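Local coordinates for protein adenylyltransferase and sulfurtransferase uba4 (PDB 6YUB) that probably activates a ubiquitin-like sulfur-carrier protein by ATP-dependent adenylation and then thiocarboxylates it, for tRNA wobble-uridine thiolation and molybdenum cofactor synthesis, at residues L140-C145 with A182-C187; C145-K150 with L288-I293; K150-A155 with I165-P170. All blocks are in the same frame, centred on the assembly; numbering follows the deposited sequence. Where two conformers were deposited one is given.

Overall arrangement
The three contacts are neighbours in the adenylation (ThiF-family) domain, the part of the protein in this chain, around the strands where its mixed sheet turns antiparallel. Contacts 1 and 2 lie on the same side of the chain's centre, their own centres about 9 Å apart. Contact 3 is the hairpin of strands 152-158 and 161-167, its centre about 8 Å from that of contact 1 and about 15 Å from that of contact 2. Along the chain it is nested inside the loops closed by the other two, which interlock. Helix 135-148 is the shared element, packing on the zinc-binding CxxC turn, on helix 290-294 and, through Cys-145, on Leu-152 of the hairpin.

Contact 1. Residues L140-C145 with A182-C187; sequences LISDVC and APCYRC. With ZN (zinc ion), chain E.
Arg-186 and Asp-143 form a salt bridge beside the zinc site, joining helix 135-148 to the CxxC turn that supplies half of a four-cysteine metal centre. From its CB, Arg-186 sets CG anti to the carbonyl carbon and then runs extended through CD to NE. CD of Arg-186 passes 3.7 Å from OD1 of Asp-143. Beyond it the guanidinium grips the carboxylate side-on: NE of Arg-186 donates to OD1 of Asp-143 at 3.0 Å, and NH2 of Arg-186 donates to OD2 of Asp-143 at 2.9 Å. Both oxygens use their syn lone pairs, and the two flat groups are nearly coplanar, 14° apart, so the pair of bonds fixes their mutual rotation. OD2 of Asp-143 is also hydrogen-bonded to Tyr-300.

The preceding residue, Ser-142, places OG anti to its own N (chi1 -166°), where it accepts from Tyr-185 N at 2.8 Å. The tyrosine ring runs back toward the start of helix 135-148, meeting Tyr-139 edge-to-face, and its hydroxyl bonds to Arg-138. Cys-184 is the N-cap of the short helix and makes a capping box with Cys-187, each backbone N-H donating to the other's sulfur. Cys-279 and Cys-282 complete the zinc site, in which SG of Cys-184 and SG of Cys-187 each lie 2.3 Å from the zinc ion.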
ATOM      1  N   LEU B 140     -20.315  -7.855 -14.015  1.00 37.43           N
ATOM      2  CA  LEU B 140     -21.725  -7.836 -13.647  1.00 30.43           C
ATOM      3  C   LEU B 140     -22.043  -6.642 -12.759  1.00 27.55           C
ATOM      4  O   LEU B 140     -23.034  -5.935 -12.973  1.00 28.44           O
ATOM      5  CB  LEU B 140     -22.099  -9.142 -12.944  1.00 30.22           C
ATOM      6  CG  LEU B 140     -23.486  -9.181 -12.305  1.00 33.41           C
ATOM      7  CD1 LEU B 140     -24.561  -8.909 -13.359  1.00 38.31           C
ATOM      8  CD2 LEU B 140     -23.730 -10.521 -11.613  1.00 35.49           C
ATOM      9  N   ILE B 141     -21.216  -6.407 -11.740  1.00 31.18           N
ATOM     10  CA  ILE B 141     -21.477  -5.308 -10.815  1.00 29.01           C
ATOM     11  C   ILE B 141     -21.369  -3.970 -11.536  1.00 28.07           C
ATOM     12  O   ILE B 141     -22.226  -3.092 -11.379  1.00 32.24           O
ATOM     13  CB  ILE B 141     -20.522  -5.397  -9.609  1.00 31.23           C
ATOM     14  CG1 ILE B 141     -20.838  -6.648  -8.784  1.00 31.03           C
ATOM     15  CG2 ILE B 141     -20.636  -4.157  -8.742  1.00 32.99           C
ATOM     16  CD1 ILE B 141     -19.704  -7.087  -7.867  1.00 35.67           C
ATOM     17  N   SER B 142     -20.332  -3.796 -12.354  1.00 27.12           N
ATOM     18  CA  SER B 142     -20.214  -2.572 -13.141  1.00 29.90           C
ATOM     19  C   SER B 142     -21.466  -2.335 -13.979  1.00 31.95           C
ATOM     20  O   SER B 142     -22.064  -1.251 -13.941  1.00 28.41           O
ATOM     21  CB  SER B 142     -18.975  -2.643 -14.032  1.00 32.35           C
ATOM     22  OG  SER B 142     -18.648  -1.370 -14.556  1.00 31.26           O
ATOM     23  N   ASP B 143     -21.884  -3.347 -14.742  1.00 32.60           N
ATOM     24  CA  ASP B 143     -23.079  -3.210 -15.568  1.00 30.60           C
ATOM     25  C   ASP B 143     -24.274  -2.748 -14.743  1.00 33.24           C
ATOM     26  O   ASP B 143     -24.940  -1.764 -15.090  1.00 32.51           O
ATOM     27  CB  ASP B 143     -23.374  -4.539 -16.266  1.00 31.99           C
ATOM     28  CG  ASP B 143     -22.343  -4.876 -17.331  1.00 40.80           C
ATOM     29  OD1 ASP B 143     -21.497  -4.003 -17.639  1.00 40.88           O
ATOM     30  OD2 ASP B 143     -22.372  -6.008 -17.859  1.00 42.46           O
ATOM     31  N   VAL B 144     -24.544  -3.432 -13.626  1.00 28.31           N
ATOM     32  CA  VAL B 144     -25.712  -3.104 -12.816  1.00 27.46           C
ATOM     33  C   VAL B 144     -25.587  -1.704 -12.228  1.00 28.93           C
ATOM     34  O   VAL B 144     -26.567  -0.950 -12.166  1.00 30.08           O
ATOM     35  CB  VAL B 144     -25.903  -4.169 -11.718  1.00 33.79           C
ATOM     36  CG1 VAL B 144     -26.977  -3.741 -10.732  1.00 31.07           C
ATOM     37  CG2 VAL B 144     -26.246  -5.513 -12.342  1.00 27.19           C
ATOM     38  N   CYS B 145     -24.386  -1.330 -11.783  1.00 31.60           N
ATOM     39  CA  CYS B 145     -24.183   0.019 -11.267  1.00 34.09           C
ATOM     40  C   CYS B 145     -24.479   1.068 -12.331  1.00 33.25           C
ATOM     41  O   CYS B 145     -25.084   2.107 -12.042  1.00 30.67           O
ATOM     42  CB  CYS B 145     -22.754   0.167 -10.747  1.00 35.21           C
ATOM     43  SG  CYS B 145     -22.497  -0.659  -9.162  1.00 36.39           S
ATOM     44  N   ALA B 182     -18.065   9.874 -16.167  1.00 36.15           N
ATOM     45  CA  ALA B 182     -17.104   8.922 -15.643  1.00 35.72           C
ATOM     46  C   ALA B 182     -17.229   7.585 -16.370  1.00 39.33           C
ATOM     47  O   ALA B 182     -18.305   7.228 -16.866  1.00 36.62           O
ATOM     48  CB  ALA B 182     -17.320   8.723 -14.144  1.00 39.86           C
ATOM     49  N   PRO B 183     -16.146   6.820 -16.442  1.00 35.93           N
ATOM     50  CA  PRO B 183     -16.202   5.529 -17.134  1.00 33.65           C
ATOM     51  C   PRO B 183     -16.834   4.445 -16.277  1.00 34.20           C
ATOM     52  O   PRO B 183     -16.976   4.571 -15.057  1.00 32.75           O
ATOM     53  CB  PRO B 183     -14.726   5.214 -17.401  1.00 36.46           C
ATOM     54  CG  PRO B 183     -14.013   5.847 -16.243  1.00 36.41           C
ATOM     55  CD  PRO B 183     -14.803   7.100 -15.897  1.00 35.67           C
ATOM     56  N   CYS B 184     -17.223   3.363 -16.952  1.00 34.75           N
ATOM     57  CA  CYS B 184     -17.580   2.123 -16.284  1.00 41.97           C
ATOM     58  C   CYS B 184     -16.401   1.153 -16.404  1.00 43.27           C
ATOM     59  O   CYS B 184     -15.370   1.461 -17.012  1.00 38.77           O
ATOM     60  CB  CYS B 184     -18.858   1.535 -16.879  1.00 38.41           C
ATOM     61  SG  CYS B 184     -18.574   0.352 -18.184  0.99 36.18           S
ATOM     62  N   TYR B 185     -16.555  -0.040 -15.822  1.00 39.33           N
ATOM     63  CA  TYR B 185     -15.452  -0.998 -15.832  1.00 43.13           C
ATOM     64  C   TYR B 185     -15.130  -1.471 -17.247  1.00 43.36           C
ATOM     65  O   TYR B 185     -13.968  -1.773 -17.547  1.00 40.87           O
ATOM     66  CB  TYR B 185     -15.777  -2.188 -14.926  1.00 40.87           C
ATOM     67  CG  TYR B 185     -14.590  -3.084 -14.633  1.00 41.90           C
ATOM     68  CD1 TYR B 185     -13.656  -2.741 -13.663  1.00 47.46           C
ATOM     69  CD2 TYR B 185     -14.408  -4.276 -15.320  1.00 42.95           C
ATOM     70  CE1 TYR B 185     -12.568  -3.557 -13.391  1.00 45.98           C
ATOM     71  CE2 TYR B 185     -13.325  -5.099 -15.057  1.00 41.88           C
ATOM     72  CZ  TYR B 185     -12.409  -4.734 -14.093  1.00 47.24           C
ATOM     73  OH  TYR B 185     -11.332  -5.550 -13.830  1.00 48.11           O
ATOM     74  N   ARG B 186     -16.131  -1.547 -18.127  1.00 36.42           N
ATOM     75  CA  ARG B 186     -15.864  -1.931 -19.508  1.00 41.84           C
ATOM     76  C   ARG B 186     -15.125  -0.821 -20.250  1.00 47.53           C
ATOM     77  O   ARG B 186     -14.249  -1.098 -21.077  1.00 45.73           O
ATOM     78  CB  ARG B 186     -17.168  -2.270 -20.226  1.00 40.78           C
ATOM     79  CG  ARG B 186     -17.780  -3.601 -19.822  1.00 40.93           C
ATOM     80  CD  ARG B 186     -19.119  -3.809 -20.509  1.00 36.97           C
ATOM     81  NE  ARG B 186     -19.855  -4.937 -19.950  1.00 39.79           N
ATOM     82  CZ  ARG B 186     -19.731  -6.196 -20.359  1.00 40.96           C
ATOM     83  NH1 ARG B 186     -18.896  -6.506 -21.341  1.00 43.63           N
ATOM     84  NH2 ARG B 186     -20.447  -7.147 -19.781  1.00 42.43           N
ATOM     85  N   CYS B 187     -15.469   0.441 -19.972  1.00 48.09           N
ATOM     86  CA  CYS B 187     -14.754   1.556 -20.579  1.00 52.30           C
ATOM     87  C   CYS B 187     -13.250   1.433 -20.372  1.00 60.85           C
ATOM     88  O   CYS B 187     -12.465   1.867 -21.223  1.00 64.28           O
ATOM     89  CB  CYS B 187     -15.239   2.884 -19.994  1.00 49.70           C
ATOM     90  SG  CYS B 187     -16.909   3.380 -20.440  1.00 46.95           S
TER
HETATM   91 ZN    ZN E 401     -18.515   1.777 -19.993  1.00 38.87          ZN

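Contact 2. Residues C145-K150 with L288-I293; sequences CVLLGK and LTLDGI
Leu-147 projects from the last turn of helix 135-148 into the start of helix 290-294, and most of the contact gathers around its side chain. CB of Leu-147 packs 3.9 Å from CD2 of Leu-290. CG, anti to the carbonyl carbon (chi1 -66°), is carried toward the start of helix 290-294, and its two methyls meet different partners. CD1 of Leu-147 lies over the backbone where the short helix begins, 3.6 Å from Leu-290 N, and also meets CD2 of Leu-290, CG of Leu-288 and CD1 of Ile-293. CD2 of Leu-147 turns instead to the carbonyl oxygen of Leu-288, an oxygen that accepts a hydrogen bond from Gln-174.

Leu-148 follows with a single apolar touch, its CD2 3.9 Å from CD1 of Leu-290, the two side chains crossing obliquely. Gly-149 then takes a positive phi and closes the helix in a Schellman motif, in which Lys-150 N bonds to Cys-145 O at 2.9 Å. Thr-289 is the N-cap of helix 290-294, its OG1 accepting from Gly-292 N at 3.0 Å.

An alanine in place of Leu-290 would probably leave CD2 of Leu-148 without its mate across the contact and open a gap beside CB and CD1 of Leu-147. The side chains that meet are all aliphatic, some resting on backbone atoms, so the join depends on fit rather than on directed bonds.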
ATOM      1  N   CYS B 145     -24.386  -1.330 -11.783  1.00 31.60           N
ATOM      2  CA  CYS B 145     -24.183   0.019 -11.267  1.00 34.09           C
ATOM      3  C   CYS B 145     -24.479   1.068 -12.331  1.00 33.25           C
ATOM      4  O   CYS B 145     -25.084   2.107 -12.042  1.00 30.67           O
ATOM      5  CB  CYS B 145     -22.754   0.167 -10.747  1.00 35.21           C
ATOM      6  SG  CYS B 145     -22.497  -0.659  -9.162  1.00 36.39           S
ATOM      7  N   VAL B 146     -24.056   0.816 -13.573  1.00 35.51           N
ATOM      8  CA  VAL B 146     -24.369   1.740 -14.655  1.00 32.66           C
ATOM      9  C   VAL B 146     -25.873   1.850 -14.844  1.00 36.94           C
ATOM     10  O   VAL B 146     -26.416   2.955 -14.986  1.00 37.93           O
ATOM     11  CB  VAL B 146     -23.662   1.294 -15.951  1.00 35.55           C
ATOM     12  CG1 VAL B 146     -24.311   1.945 -17.161  1.00 37.49           C
ATOM     13  CG2 VAL B 146     -22.179   1.628 -15.878  1.00 37.98           C
ATOM     14  N   LEU B 147     -26.575   0.714 -14.839  1.00 34.19           N
ATOM     15  CA  LEU B 147     -28.000   0.735 -15.133  1.00 36.98           C
ATOM     16  C   LEU B 147     -28.807   1.342 -13.993  1.00 37.76           C
ATOM     17  O   LEU B 147     -29.830   1.993 -14.242  1.00 37.78           O
ATOM     18  CB  LEU B 147     -28.494  -0.679 -15.436  1.00 43.51           C
ATOM     19  CG  LEU B 147     -27.954  -1.337 -16.705  1.00 41.17           C
ATOM     20  CD1 LEU B 147     -28.486  -2.757 -16.834  1.00 44.15           C
ATOM     21  CD2 LEU B 147     -28.307  -0.520 -17.939  1.00 47.17           C
ATOM     22  N   LEU B 148     -28.374   1.148 -12.745  1.00 34.77           N
ATOM     23  CA  LEU B 148     -29.089   1.674 -11.594  1.00 32.68           C
ATOM     24  C   LEU B 148     -28.501   2.983 -11.080  1.00 38.37           C
ATOM     25  O   LEU B 148     -28.934   3.476 -10.033  1.00 41.35           O
ATOM     26  CB  LEU B 148     -29.117   0.633 -10.468  1.00 38.27           C
ATOM     27  CG  LEU B 148     -29.899  -0.651 -10.765  1.00 36.05           C
ATOM     28  CD1 LEU B 148     -29.803  -1.620  -9.597  1.00 39.10           C
ATOM     29  CD2 LEU B 148     -31.358  -0.342 -11.090  1.00 36.81           C
ATOM     30  N   GLY B 149     -27.527   3.553 -11.782  1.00 33.40           N
ATOM     31  CA  GLY B 149     -26.971   4.837 -11.401  1.00 32.20           C
ATOM     32  C   GLY B 149     -26.297   4.847 -10.043  1.00 33.82           C
ATOM     33  O   GLY B 149     -26.681   5.623  -9.165  1.00 35.82           O
ATOM     34  N   LYS B 150     -25.281   4.003  -9.865  1.00 31.62           N
ATOM     35  CA  LYS B 150     -24.580   3.894  -8.601  1.00 38.32           C
ATOM     36  C   LYS B 150     -23.090   4.147  -8.791  1.00 34.97           C
ATOM     37  O   LYS B 150     -22.518   3.718  -9.798  1.00 34.97           O
ATOM     38  CB  LYS B 150     -24.771   2.495  -7.978  1.00 39.66           C
ATOM     39  CG  LYS B 150     -26.214   2.059  -7.844  1.00 40.51           C
ATOM     40  CD  LYS B 150     -26.870   2.669  -6.617  1.00 45.37           C
ATOM     41  CE  LYS B 150     -28.386   2.581  -6.709  1.00 47.06           C
ATOM     42  NZ  LYS B 150     -29.041   2.579  -5.375  1.00 40.67           N
ATOM     43  N   LEU B 288     -27.624  -3.124 -23.496  1.00 44.76           N
ATOM     44  CA  LEU B 288     -27.628  -3.768 -22.192  1.00 46.53           C
ATOM     45  C   LEU B 288     -28.830  -3.288 -21.389  1.00 42.21           C
ATOM     46  O   LEU B 288     -29.117  -2.088 -21.337  1.00 38.25           O
ATOM     47  CB  LEU B 288     -26.329  -3.457 -21.452  1.00 47.36           C
ATOM     48  CG  LEU B 288     -26.260  -3.755 -19.954  1.00 47.33           C
ATOM     49  CD1 LEU B 288     -26.250  -5.249 -19.690  1.00 49.82           C
ATOM     50  CD2 LEU B 288     -25.032  -3.086 -19.340  1.00 46.95           C
ATOM     51  N   THR B 289     -29.534  -4.230 -20.763  1.00 44.20           N
ATOM     52  CA  THR B 289     -30.719  -3.911 -19.985  1.00 41.22           C
ATOM     53  C   THR B 289     -30.757  -4.783 -18.738  1.00 35.95           C
ATOM     54  O   THR B 289     -30.099  -5.822 -18.662  1.00 31.90           O
ATOM     55  CB  THR B 289     -32.011  -4.116 -20.797  1.00 46.40           C
ATOM     56  OG1 THR B 289     -32.195  -5.513 -21.063  1.00 47.20           O
ATOM     57  CG2 THR B 289     -31.948  -3.357 -22.118  1.00 45.78           C
ATOM     58  N   LEU B 290     -31.549  -4.344 -17.756  1.00 33.79           N
ATOM     59  CA  LEU B 290     -31.732  -5.134 -16.541  1.00 34.86           C
ATOM     60  C   LEU B 290     -32.441  -6.450 -16.841  1.00 36.02           C
ATOM     61  O   LEU B 290     -32.097  -7.490 -16.267  1.00 31.52           O
ATOM     62  CB  LEU B 290     -32.513  -4.325 -15.508  1.00 33.83           C
ATOM     63  CG  LEU B 290     -31.780  -3.099 -14.954  1.00 34.06           C
ATOM     64  CD1 LEU B 290     -32.741  -2.161 -14.245  1.00 36.40           C
ATOM     65  CD2 LEU B 290     -30.662  -3.528 -14.019  1.00 32.39           C
ATOM     66  N   ASP B 291     -33.427  -6.426 -17.748  1.00 41.70           N
ATOM     67  CA  ASP B 291     -34.091  -7.659 -18.155  1.00 43.64           C
ATOM     68  C   ASP B 291     -33.102  -8.626 -18.795  1.00 42.51           C
ATOM     69  O   ASP B 291     -33.131  -9.831 -18.518  1.00 44.86           O
ATOM     70  CB  ASP B 291     -35.230  -7.354 -19.129  1.00 50.37           C
ATOM     71  CG  ASP B 291     -36.385  -6.633 -18.467  1.00 59.21           C
ATOM     72  OD1 ASP B 291     -36.556  -6.776 -17.235  1.00 59.51           O
ATOM     73  OD2 ASP B 291     -37.125  -5.925 -19.183  1.00 62.04           O
ATOM     74  N   GLY B 292     -32.224  -8.119 -19.662  1.00 38.19           N
ATOM     75  CA  GLY B 292     -31.255  -8.990 -20.303  1.00 35.79           C
ATOM     76  C   GLY B 292     -30.341  -9.668 -19.302  1.00 34.18           C
ATOM     77  O   GLY B 292     -30.115 -10.880 -19.365  1.00 34.79           O
ATOM     78  N   ILE B 293     -29.800  -8.893 -18.362  1.00 31.98           N
ATOM     79  CA  ILE B 293     -28.889  -9.455 -17.368  1.00 38.32           C
ATOM     80  C   ILE B 293     -29.567 -10.584 -16.604  1.00 36.41           C
ATOM     81  O   ILE B 293     -28.972 -11.646 -16.379  1.00 37.59           O
ATOM     82  CB  ILE B 293     -28.384  -8.350 -16.419  1.00 35.57           C
ATOM     83  CG1 ILE B 293     -27.371  -7.462 -17.149  1.00 41.27           C
ATOM     84  CG2 ILE B 293     -27.776  -8.964 -15.165  1.00 33.89           C
ATOM     85  CD1 ILE B 293     -26.994  -6.198 -16.396  1.00 38.96           C
TER

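Contact 3. Residues K150-A155 with I165-P170; sequences KPLVSA and IVLNCP
The hairpin of strands 152-158 and 161-167 lies in the mixed sheet of the ThiF fold, where the parallel order gives way to antiparallel strands. Leu-152 and Leu-167 form a hydrogen-bonded pair: Leu-152 N donates to Leu-167 O, and Leu-167 N returns a bond of 2.7 Å to Leu-152 O, nearly along the C=O axis. Ser-154 and Ile-165 make the next hydrogen-bonded pair, with Ile-165 N 3.0 Å from Ser-154 O. Between them Val-153 and Val-166 are a non-hydrogen-bonded pair, their side chains on the face packed against helix 208-228.

On the other face Leu-152 and Leu-167 lie side by side and point the same way, CD2 of Leu-152 touching CD1 of Leu-167 at 3.9 Å. Leu-152 also packs on Ile-141 and Cys-145 of helix 135-148, and Ser-154 OG on this face bonds to Asp-130.

Past the strand end the backbone of Asn-168 turns into a left-handed conformation. Its CG stands anti to its N (chi1 -166°), and ND2 of Asn-168 donates to Lys-150 O at 2.9 Å. The bond is bent at the hydrogen (136°), and the nitrogen also sits above the carbonyl plane. OD1 of Asn-168 accepts from Thr-172 N. One residue further along each segment, CB of Pro-151 packs on CB of Cys-169 at 3.8 Å. The amide thus continues the cross-strand bonding with a side chain where regular pairing stops, tying the entry of one strand to the exit of the other.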
ATOM      1  N   LYS B 150     -25.281   4.003  -9.865  1.00 31.62           N
ATOM      2  CA  LYS B 150     -24.580   3.894  -8.601  1.00 38.32           C
ATOM      3  C   LYS B 150     -23.090   4.147  -8.791  1.00 34.97           C
ATOM      4  O   LYS B 150     -22.518   3.718  -9.798  1.00 34.97           O
ATOM      5  CB  LYS B 150     -24.771   2.495  -7.978  1.00 39.66           C
ATOM      6  CG  LYS B 150     -26.214   2.059  -7.844  1.00 40.51           C
ATOM      7  CD  LYS B 150     -26.870   2.669  -6.617  1.00 45.37           C
ATOM      8  CE  LYS B 150     -28.386   2.581  -6.709  1.00 47.06           C
ATOM      9  NZ  LYS B 150     -29.041   2.579  -5.375  1.00 40.67           N
ATOM     10  N   PRO B 151     -22.440   4.839  -7.855  1.00 35.97           N
ATOM     11  CA  PRO B 151     -20.973   4.904  -7.877  1.00 33.06           C
ATOM     12  C   PRO B 151     -20.374   3.605  -7.362  1.00 34.64           C
ATOM     13  O   PRO B 151     -20.858   3.015  -6.388  1.00 33.40           O
ATOM     14  CB  PRO B 151     -20.656   6.081  -6.944  1.00 32.84           C
ATOM     15  CG  PRO B 151     -21.777   6.071  -5.956  1.00 37.82           C
ATOM     16  CD  PRO B 151     -23.010   5.591  -6.716  1.00 42.10           C
ATOM     17  N   LEU B 152     -19.306   3.168  -8.019  1.00 26.76           N
ATOM     18  CA  LEU B 152     -18.695   1.875  -7.747  1.00 30.04           C
ATOM     19  C   LEU B 152     -17.233   2.048  -7.370  1.00 28.69           C
ATOM     20  O   LEU B 152     -16.468   2.693  -8.096  1.00 29.61           O
ATOM     21  CB  LEU B 152     -18.816   0.954  -8.969  1.00 28.40           C
ATOM     22  CG  LEU B 152     -18.025  -0.352  -8.951  1.00 29.29           C
ATOM     23  CD1 LEU B 152     -18.474  -1.244  -7.801  1.00 30.98           C
ATOM     24  CD2 LEU B 152     -18.176  -1.078 -10.283  1.00 31.53           C
ATOM     25  N   VAL B 153     -16.849   1.476  -6.233  1.00 25.57           N
ATOM     26  CA  VAL B 153     -15.449   1.383  -5.830  1.00 26.08           C
ATOM     27  C   VAL B 153     -15.053  -0.083  -5.960  1.00 28.31           C
ATOM     28  O   VAL B 153     -15.507  -0.932  -5.184  1.00 33.69           O
ATOM     29  CB  VAL B 153     -15.226   1.902  -4.405  1.00 33.90           C
ATOM     30  CG1 VAL B 153     -13.741   1.930  -4.071  1.00 34.79           C
ATOM     31  CG2 VAL B 153     -15.845   3.289  -4.240  1.00 34.02           C
ATOM     32  N   SER B 154     -14.215  -0.388  -6.944  1.00 31.06           N
ATOM     33  CA  SER B 154     -13.850  -1.761  -7.266  1.00 37.94           C
ATOM     34  C   SER B 154     -12.359  -1.982  -7.054  1.00 40.45           C
ATOM     35  O   SER B 154     -11.534  -1.148  -7.444  1.00 42.83           O
ATOM     36  CB  SER B 154     -14.233  -2.094  -8.719  1.00 35.36           C
ATOM     37  OG  SER B 154     -13.579  -3.270  -9.161  1.00 41.89           O
ATOM     38  N   ALA B 155     -12.023  -3.110  -6.433  1.00 29.94           N
ATOM     39  CA  ALA B 155     -10.642  -3.508  -6.193  1.00 30.95           C
ATOM     40  C   ALA B 155     -10.479  -4.973  -6.571  1.00 28.94           C
ATOM     41  O   ALA B 155     -11.456  -5.711  -6.706  1.00 35.33           O
ATOM     42  CB  ALA B 155     -10.237  -3.287  -4.730  1.00 33.38           C
ATOM     43  N   ILE B 165     -10.061   1.313  -8.315  1.00 37.73           N
ATOM     44  CA  ILE B 165     -10.546   2.363  -9.200  1.00 39.67           C
ATOM     45  C   ILE B 165     -11.968   2.725  -8.797  1.00 30.33           C
ATOM     46  O   ILE B 165     -12.760   1.860  -8.419  1.00 37.45           O
ATOM     47  CB  ILE B 165     -10.468   1.928 -10.683  1.00 42.63           C
ATOM     48  CG1 ILE B 165     -10.817   3.105 -11.595  1.00 42.38           C
ATOM     49  CG2 ILE B 165     -11.404   0.753 -10.947  1.00 38.96           C
ATOM     50  CD1 ILE B 165     -10.295   2.950 -13.005  1.00 45.48           C
ATOM     51  N   VAL B 166     -12.282   4.014  -8.891  1.00 35.02           N
ATOM     52  CA  VAL B 166     -13.625   4.533  -8.661  1.00 28.50           C
ATOM     53  C   VAL B 166     -14.287   4.741 -10.017  1.00 33.08           C
ATOM     54  O   VAL B 166     -13.714   5.393 -10.910  1.00 28.21           O
ATOM     55  CB  VAL B 166     -13.588   5.841  -7.857  1.00 34.74           C
ATOM     56  CG1 VAL B 166     -14.998   6.356  -7.589  1.00 34.33           C
ATOM     57  CG2 VAL B 166     -12.837   5.637  -6.553  1.00 33.93           C
ATOM     58  N   LEU B 167     -15.487   4.186 -10.177  1.00 33.20           N
ATOM     59  CA  LEU B 167     -16.168   4.161 -11.464  1.00 34.06           C
ATOM     60  C   LEU B 167     -17.552   4.778 -11.339  1.00 32.44           C
ATOM     61  O   LEU B 167     -18.184   4.731 -10.277  1.00 34.03           O
ATOM     62  CB  LEU B 167     -16.286   2.723 -11.999  1.00 31.28           C
ATOM     63  CG  LEU B 167     -14.972   1.966 -12.185  1.00 30.71           C
ATOM     64  CD1 LEU B 167     -15.217   0.463 -12.264  1.00 34.06           C
ATOM     65  CD2 LEU B 167     -14.248   2.458 -13.432  1.00 35.00           C
ATOM     66  N   ASN B 168     -18.017   5.353 -12.443  1.00 32.17           N
ATOM     67  CA  ASN B 168     -19.373   5.890 -12.553  1.00 32.84           C
ATOM     68  C   ASN B 168     -19.694   6.818 -11.387  1.00 35.15           C
ATOM     69  O   ASN B 168     -20.785   6.781 -10.813  1.00 35.13           O
ATOM     70  CB  ASN B 168     -20.396   4.757 -12.646  1.00 31.73           C
ATOM     71  CG  ASN B 168     -21.763   5.241 -13.086  1.00 34.23           C
ATOM     72  OD1 ASN B 168     -21.879   6.160 -13.894  1.00 38.39           O
ATOM     73  ND2 ASN B 168     -22.813   4.620 -12.548  1.00 34.99           N
ATOM     74  N   CYS B 169     -18.732   7.667 -11.033  1.00 35.01           N
ATOM     75  CA  CYS B 169     -18.893   8.609  -9.931  1.00 35.68           C
ATOM     76  C   CYS B 169     -18.456   9.985 -10.406  1.00 29.91           C
ATOM     77  O   CYS B 169     -17.288  10.154 -10.803  1.00 32.98           O
ATOM     78  CB  CYS B 169     -18.074   8.166  -8.715  1.00 33.32           C
ATOM     79  SG  CYS B 169     -18.391   9.133  -7.221  1.00 35.81           S
ATOM     80  N   PRO B 170     -19.351  10.994 -10.414  1.00 28.59           N
ATOM     81  CA  PRO B 170     -20.789  10.858 -10.108  1.00 31.16           C
ATOM     82  C   PRO B 170     -21.513  10.090 -11.211  1.00 28.33           C
ATOM     83  O   PRO B 170     -21.157  10.244 -12.377  1.00 31.34           O
ATOM     84  CB  PRO B 170     -21.270  12.306 -10.010  1.00 34.37           C
ATOM     85  CG  PRO B 170     -20.318  13.084 -10.865  1.00 33.39           C
ATOM     86  CD  PRO B 170     -18.983  12.389 -10.727  1.00 31.33           C
TER